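Local coordinates for methionine-binding lipoprotein MetQ (Bacillus subtilis subsp. subtilis, PDB 4GOT) that probably binds methionine at the cell membrane and passes it to the permease of an ABC transporter, serving methionine and methionine sulfoxide import, at residues M45-L50 against I63-Q68. Numbering follows the deposited sequence.
Sequences MYNKAL and IPYLEQ. With MSE (selenomethionine), chain B.
The carboxamide of N47 reaches from one helix into the angle between Y65 and L66 of the other, and shows how a single polar side chain can bridge two helices that meet over a small area, 98 Å² summed over both sides. Its ND2 lies at the edge of the Y65 ring, near the ring plane and 4.2 Å from CE1, with amide and ring planes 35° apart. CD1 of L66, whose side chain crosses that of N47 at about a right angle, lies 4.1 Å from both ND2 and OD1 of N47. These contacts are van der Waals; the polar link is made further along helix 63-72, where ND2 bonds to OE1 of E69. ND2 also bonds to OE1 of Q61, and OD1 to ND2 of N58, both on strand 57-62, so the buried amide is gripped at both ends and its rotation is fixed. With CG of N47 anti to its own carbonyl carbon (chi1 -78°), the amide is turned toward helix 63-72.

Y65, a pocket residue, has a trans chi1 of -171° that sends its ring along N47, the two side chains running past each other in opposite directions. One ring face packs on the bound selenomethionine, whose methyl CE sits 3.4 Å above the plane, over its centre. N47 is thus a second-shell neighbour of the pocket.

In this lobe of the two-lobed NlpA-family solute-binding protein, strand 57-62 leads straight into helix 63-72; N47 touches its F60 and L66 its Q61. Both also rest on L78 of strand 78-86, and L66 on I207 of strand 206-211, all in the six-stranded mixed sheet.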
loop_
_atom_site.group_PDB
_atom_site.type_symbol
_atom_site.label_atom_id
_atom_site.label_comp_id
_atom_site.label_asym_id
_atom_site.label_seq_id
_atom_site.Cartn_x
_atom_site.Cartn_y
_atom_site.Cartn_z
HETATM N N MSE A 45 5.052 -12.290 0.707
HETATM C CA MSE A 45 5.698 -13.045 -0.351
HETATM C C MSE A 45 6.587 -12.234 -1.313
HETATM O O MSE A 45 7.519 -12.788 -1.929
HETATM C CB MSE A 45 4.645 -13.826 -1.163
HETATM C CG MSE A 45 4.012 -14.892 -0.334
HETATM SE SE MSE A 45 2.786 -15.971 -1.426
HETATM C CE MSE A 45 4.097 -16.781 -2.644
ATOM N N TYR A 46 6.306 -10.943 -1.465
ATOM C CA TYR A 46 6.873 -10.152 -2.561
ATOM C C TYR A 46 8.375 -9.878 -2.357
ATOM O O TYR A 46 9.152 -10.103 -3.252
ATOM C CB TYR A 46 6.071 -8.859 -2.729
ATOM C CG TYR A 46 4.686 -9.119 -3.287
ATOM C CD1 TYR A 46 3.613 -9.423 -2.461
ATOM C CD2 TYR A 46 4.455 -9.098 -4.665
ATOM C CE1 TYR A 46 2.338 -9.706 -3.002
ATOM C CE2 TYR A 46 3.205 -9.400 -5.201
ATOM C CZ TYR A 46 2.143 -9.692 -4.382
ATOM O OH TYR A 46 0.893 -9.919 -4.956
ATOM N N ASN A 47 8.782 -9.420 -1.174
ATOM C CA ASN A 47 10.206 -9.180 -0.888
ATOM C C ASN A 47 11.001 -10.465 -0.831
ATOM O O ASN A 47 12.176 -10.506 -1.247
ATOM C CB ASN A 47 10.360 -8.380 0.398
ATOM C CG ASN A 47 10.076 -6.910 0.180
ATOM O OD1 ASN A 47 10.316 -6.385 -0.931
ATOM N ND2 ASN A 47 9.568 -6.232 1.207
ATOM N N LYS A 48 10.365 -11.536 -0.350
ATOM C CA LYS A 48 10.995 -12.860 -0.364
ATOM C C LYS A 48 11.340 -13.312 -1.790
ATOM O O LYS A 48 12.459 -13.806 -2.039
ATOM C CB LYS A 48 10.117 -13.904 0.329
ATOM C CG LYS A 48 10.788 -15.273 0.447
ATOM C CD LYS A 48 10.169 -16.088 1.570
ATOM C CE LYS A 48 11.130 -17.131 2.103
ATOM N NZ LYS A 48 11.646 -17.956 0.981
ATOM N N ALA A 49 10.399 -13.133 -2.719
ATOM C CA ALA A 49 10.606 -13.547 -4.126
ATOM C C ALA A 49 11.789 -12.763 -4.739
ATOM O O ALA A 49 12.651 -13.335 -5.407
ATOM C CB ALA A 49 9.311 -13.367 -4.938
ATOM N N LEU A 50 11.851 -11.456 -4.449
ATOM C CA LEU A 50 12.909 -10.596 -4.951
ATOM C C LEU A 50 14.247 -10.998 -4.387
ATOM O O LEU A 50 15.167 -11.244 -5.129
ATOM C CB LEU A 50 12.616 -9.129 -4.592
ATOM C CG LEU A 50 13.535 -8.002 -5.068
ATOM C CD1 LEU A 50 13.793 -8.045 -6.573
ATOM C CD2 LEU A 50 12.924 -6.667 -4.607
ATOM N N ILE A 63 7.898 2.779 1.340
ATOM C CA ILE A 63 9.232 2.773 1.957
ATOM C C ILE A 63 9.172 2.275 3.432
ATOM O O ILE A 63 9.996 1.454 3.817
ATOM C CB ILE A 63 9.965 4.146 1.819
ATOM C CG1 ILE A 63 10.376 4.438 0.366
ATOM C CG2 ILE A 63 11.166 4.273 2.780
ATOM C CD1 ILE A 63 10.521 5.921 0.072
ATOM N N PRO A 64 8.179 2.748 4.238
ATOM C CA PRO A 64 8.066 2.227 5.617
ATOM C C PRO A 64 7.889 0.694 5.642
ATOM O O PRO A 64 8.492 0.010 6.479
ATOM C CB PRO A 64 6.860 2.996 6.155
ATOM C CG PRO A 64 6.990 4.363 5.487
ATOM C CD PRO A 64 7.326 3.948 4.055
ATOM N N TYR A 65 7.128 0.150 4.701
ATOM C CA TYR A 65 6.951 -1.289 4.682
ATOM C C TYR A 65 8.305 -1.976 4.383
ATOM O O TYR A 65 8.671 -2.954 5.025
ATOM C CB TYR A 65 5.898 -1.709 3.674
ATOM C CG TYR A 65 5.555 -3.189 3.803
ATOM C CD1 TYR A 65 6.249 -4.131 3.099
ATOM C CD2 TYR A 65 4.525 -3.624 4.648
ATOM C CE1 TYR A 65 5.975 -5.482 3.235
ATOM C CE2 TYR A 65 4.237 -4.985 4.786
ATOM C CZ TYR A 65 4.974 -5.910 4.072
ATOM O OH TYR A 65 4.686 -7.267 4.139
ATOM N N LEU A 66 9.008 -1.474 3.363
ATOM C CA LEU A 66 10.318 -2.001 2.949
ATOM C C LEU A 66 11.326 -1.954 4.106
ATOM O O LEU A 66 12.005 -2.943 4.384
ATOM C CB LEU A 66 10.870 -1.237 1.714
ATOM C CG LEU A 66 12.273 -1.733 1.253
ATOM C CD1 LEU A 66 12.268 -3.228 0.840
ATOM C CD2 LEU A 66 12.804 -0.833 0.139
ATOM N N GLU A 67 11.373 -0.808 4.807
ATOM C CA GLU A 67 12.265 -0.656 5.968
ATOM C C GLU A 67 12.023 -1.652 7.083
ATOM O O GLU A 67 12.977 -2.300 7.577
ATOM C CB GLU A 67 12.188 0.768 6.514
ATOM C CG GLU A 67 12.899 1.706 5.587
ATOM C CD GLU A 67 12.893 3.115 6.099
ATOM O OE1 GLU A 67 12.354 3.344 7.208
ATOM O OE2 GLU A 67 13.426 3.966 5.370
ATOM N N GLN A 68 10.757 -1.786 7.473
ATOM C CA GLN A 68 10.361 -2.829 8.426
ATOM C C GLN A 68 10.776 -4.230 7.981
ATOM O O GLN A 68 11.229 -5.045 8.800
ATOM C CB GLN A 68 8.821 -2.832 8.644
ATOM C CG GLN A 68 8.326 -3.895 9.643
ATOM C CD GLN A 68 8.819 -3.669 11.081
ATOM O OE1 GLN A 68 9.122 -2.553 11.480
ATOM N NE2 GLN A 68 8.877 -4.744 11.859
HETATM N N MSE B 300 -0.654 -0.800 -1.782
HETATM C CA MSE B 300 -0.686 -0.720 -0.291
HETATM C C MSE B 300 -0.973 0.726 0.235
HETATM O O MSE B 300 -0.308 1.616 -0.224
HETATM O OXT MSE B 300 -1.799 1.047 1.127
HETATM C CB MSE B 300 0.678 -1.177 0.250
HETATM C CG MSE B 300 0.739 -1.445 1.721
HETATM SE SE MSE B 300 2.574 -1.817 2.363
HETATM C CE MSE B 300 2.725 -3.786 1.661
#